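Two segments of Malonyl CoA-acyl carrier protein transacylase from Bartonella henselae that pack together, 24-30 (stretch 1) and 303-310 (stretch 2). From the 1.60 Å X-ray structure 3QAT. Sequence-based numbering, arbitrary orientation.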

# COMPACT_ATOMS: atom_id res chain seq x y z
N VAL A 24 -14.83 -15.19 -3.60
CA VAL A 24 -14.88 -16.55 -3.02
C VAL A 24 -14.88 -16.53 -1.48
O VAL A 24 -15.64 -17.27 -0.83
CB VAL A 24 -13.74 -17.44 -3.58
CG1 VAL A 24 -13.66 -18.79 -2.81
CG2 VAL A 24 -13.97 -17.65 -5.08
N LEU A 25 -14.05 -15.66 -0.90
CA LEU A 25 -13.98 -15.55 0.54
C LEU A 25 -15.34 -15.11 1.12
O LEU A 25 -15.75 -15.64 2.15
CB LEU A 25 -12.86 -14.58 0.97
CG LEU A 25 -12.30 -14.83 2.37
CD1 LEU A 25 -11.49 -16.15 2.42
CD2 LEU A 25 -11.44 -13.64 2.83
N THR A 26 -16.04 -14.19 0.45
CA THR A 26 -17.37 -13.77 0.90
C THR A 26 -18.41 -14.89 0.83
O THR A 26 -19.35 -14.90 1.62
CB THR A 26 -17.95 -12.54 0.17
OG1 THR A 26 -18.23 -12.84 -1.19
CG2 THR A 26 -17.00 -11.36 0.24
N GLU A 27 -18.24 -15.80 -0.12
CA GLU A 27 -19.14 -16.96 -0.26
C GLU A 27 -18.92 -17.97 0.86
O GLU A 27 -19.87 -18.65 1.28
CB GLU A 27 -18.97 -17.60 -1.65
CG GLU A 27 -19.52 -16.72 -2.75
CD GLU A 27 -19.12 -17.17 -4.15
OE1 GLU A 27 -18.16 -17.97 -4.28
OE2 GLU A 27 -19.77 -16.71 -5.11
N GLN A 28 -17.68 -18.03 1.35
CA GLN A 28 -17.22 -19.04 2.32
C GLN A 28 -17.39 -18.60 3.78
O GLN A 28 -17.59 -19.44 4.66
CB GLN A 28 -15.74 -19.37 2.09
CG GLN A 28 -15.43 -20.12 0.80
CD GLN A 28 -13.93 -20.20 0.54
OE1 GLN A 28 -13.18 -19.24 0.80
NE2 GLN A 28 -13.49 -21.34 0.03
N PHE A 29 -17.31 -17.30 4.03
CA PHE A 29 -17.31 -16.77 5.39
C PHE A 29 -18.18 -15.54 5.52
O PHE A 29 -17.99 -14.53 4.79
CB PHE A 29 -15.88 -16.40 5.83
CG PHE A 29 -14.90 -17.53 5.79
CD1 PHE A 29 -14.82 -18.42 6.86
CD2 PHE A 29 -14.06 -17.71 4.69
CE1 PHE A 29 -13.90 -19.49 6.84
CE2 PHE A 29 -13.13 -18.78 4.66
CZ PHE A 29 -13.06 -19.66 5.73
N VAL A 30 -19.12 -15.59 6.46
CA VAL A 30 -19.91 -14.39 6.77
C VAL A 30 -19.00 -13.23 7.25
O VAL A 30 -19.32 -12.07 6.99
CB VAL A 30 -21.09 -14.70 7.76
CG1 VAL A 30 -20.58 -14.88 9.21
CG2 VAL A 30 -22.19 -13.62 7.68
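Stretch 2 (303-310) VGTAEEIE

Stretch 2 brings the first turn of a helix against the last turn of another. Residues 24-28 close a helix that begins earlier in the chain. Residues 306-310 open a helix that continues beyond the stretch. The two N-to-C directions differ by 73°, so the helices cross steeply. Their axes come no closer than 11.9 Å. The contact is small, with 211 Å² buried in total, and no direct hydrogen bond joins the two stretches.

V24 makes no contact with stretch 2. Its carbonyl O accepts weak bonds from the backbone N of E27 and of Q28 at the end of the helix.

L25 is the first residue to touch stretch 2. Its CA lies 6.8 Å from the CA of T305, the closest CA pair between the stretches. The CA-to-CB bond of L25 points toward stretch 2, with chi1 t and chi2 p. L25 CD1 packs against I309 CD1 at 3.8 Å, and both residues are buried. The same L25 CD1 lies 4.1 Å from A306 N and 4.4 Å from G304 O, so the methyl also covers the backbone leading into the second helix.

T26 and E27 are out of reach of stretch 2.

The CA-to-CB bond of Q28 points toward stretch 2; chi1 is m and chi2 t. Its OE1 lies 3.7 Å from A306 CB. The amide also reaches stretch 2 through two waters. Water 1 donates to Q28 OE1 at 2.7 Å and accepts from A306 N at 2.9 Å. It thus satisfies a backbone N in the first turn of the helix, where no preceding turn supplies a carbonyl. Water 2 accepts from Q28 NE2 at 3.2 Å and donates to E307 OE1 at 2.9 Å. The CA-to-CB bond of E307 points away, but the end of its side chain comes nearer.

F29 leaves helical phi/psi at -138/126, although its N still bonds to L25 O at 3.0 Å. Its CA-to-CB bond points toward stretch 2. A306 CB sits at the ring edge, near the ring plane, with F29 CE2 to A306 CB at 3.9 Å. A306 therefore meets both Q28 and F29 and has the largest covered area of any residue here.

V30 lies beyond the contact.

The start of the second helix is held within stretch 2. T305 is its N-cap: E308 N donates to T305 OG1 at 3.1 Å. In return, E308 OE1 accepts from G304 N at 2.8 Å and from T305 N at 3.3 Å. The CA-to-CB bond of T305 points away from stretch 1.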

# COMPACT_ATOMS: atom_id res chain seq x y z
N VAL A 303 -1.62 -14.53 2.07
CA VAL A 303 -2.85 -14.90 2.80
C VAL A 303 -4.08 -14.27 2.14
O VAL A 303 -4.49 -13.15 2.49
CB VAL A 303 -2.78 -14.48 4.29
CG1 VAL A 303 -3.84 -15.19 5.07
CG2 VAL A 303 -1.39 -14.80 4.88
N GLY A 304 -4.67 -15.00 1.19
CA GLY A 304 -5.81 -14.51 0.42
C GLY A 304 -6.93 -15.51 0.25
O GLY A 304 -8.05 -15.13 -0.05
N THR A 305 -6.61 -16.78 0.45
CA THR A 305 -7.60 -17.86 0.31
C THR A 305 -7.84 -18.54 1.65
O THR A 305 -7.05 -18.38 2.61
CB THR A 305 -7.12 -18.92 -0.70
OG1 THR A 305 -5.96 -19.57 -0.17
CG2 THR A 305 -6.81 -18.32 -2.07
N ALA A 306 -8.91 -19.32 1.72
CA ALA A 306 -9.22 -20.10 2.91
C ALA A 306 -8.05 -21.02 3.32
O ALA A 306 -7.68 -21.08 4.51
CB ALA A 306 -10.52 -20.91 2.70
N GLU A 307 -7.45 -21.66 2.32
CA GLU A 307 -6.32 -22.56 2.50
C GLU A 307 -5.12 -21.81 3.09
O GLU A 307 -4.48 -22.27 4.04
CB GLU A 307 -5.92 -23.20 1.15
CG GLU A 307 -6.97 -24.15 0.54
CD GLU A 307 -8.32 -23.52 0.11
OE1 GLU A 307 -8.37 -22.32 -0.28
OE2 GLU A 307 -9.35 -24.25 0.19
N GLU A 308 -4.84 -20.63 2.53
CA GLU A 308 -3.74 -19.81 3.02
C GLU A 308 -4.02 -19.26 4.41
O GLU A 308 -3.09 -19.11 5.20
CB GLU A 308 -3.46 -18.65 2.04
CG GLU A 308 -2.79 -19.14 0.76
CD GLU A 308 -2.62 -18.04 -0.27
OE1 GLU A 308 -3.41 -17.07 -0.22
OE2 GLU A 308 -1.71 -18.16 -1.12
N ILE A 309 -5.28 -18.94 4.69
CA ILE A 309 -5.65 -18.54 6.05
C ILE A 309 -5.35 -19.67 7.05
O ILE A 309 -4.72 -19.44 8.08
CB ILE A 309 -7.13 -18.09 6.12
CG1 ILE A 309 -7.28 -16.70 5.47
CG2 ILE A 309 -7.63 -18.08 7.57
CD1 ILE A 309 -8.72 -16.40 5.04
N GLU A 310 -5.77 -20.88 6.72
CA GLU A 310 -5.49 -22.04 7.59
C GLU A 310 -3.98 -22.21 7.82
O GLU A 310 -3.56 -22.40 8.97
CB GLU A 310 -6.14 -23.33 7.04
CG GLU A 310 -7.67 -23.34 7.04
CD GLU A 310 -8.30 -23.28 8.43
OE1 GLU A 310 -7.62 -23.59 9.43
OE2 GLU A 310 -9.49 -22.93 8.51
O HOH W 1 -10.77 -18.91 -0.42
O HOH W 2 -10.74 -21.32 -1.61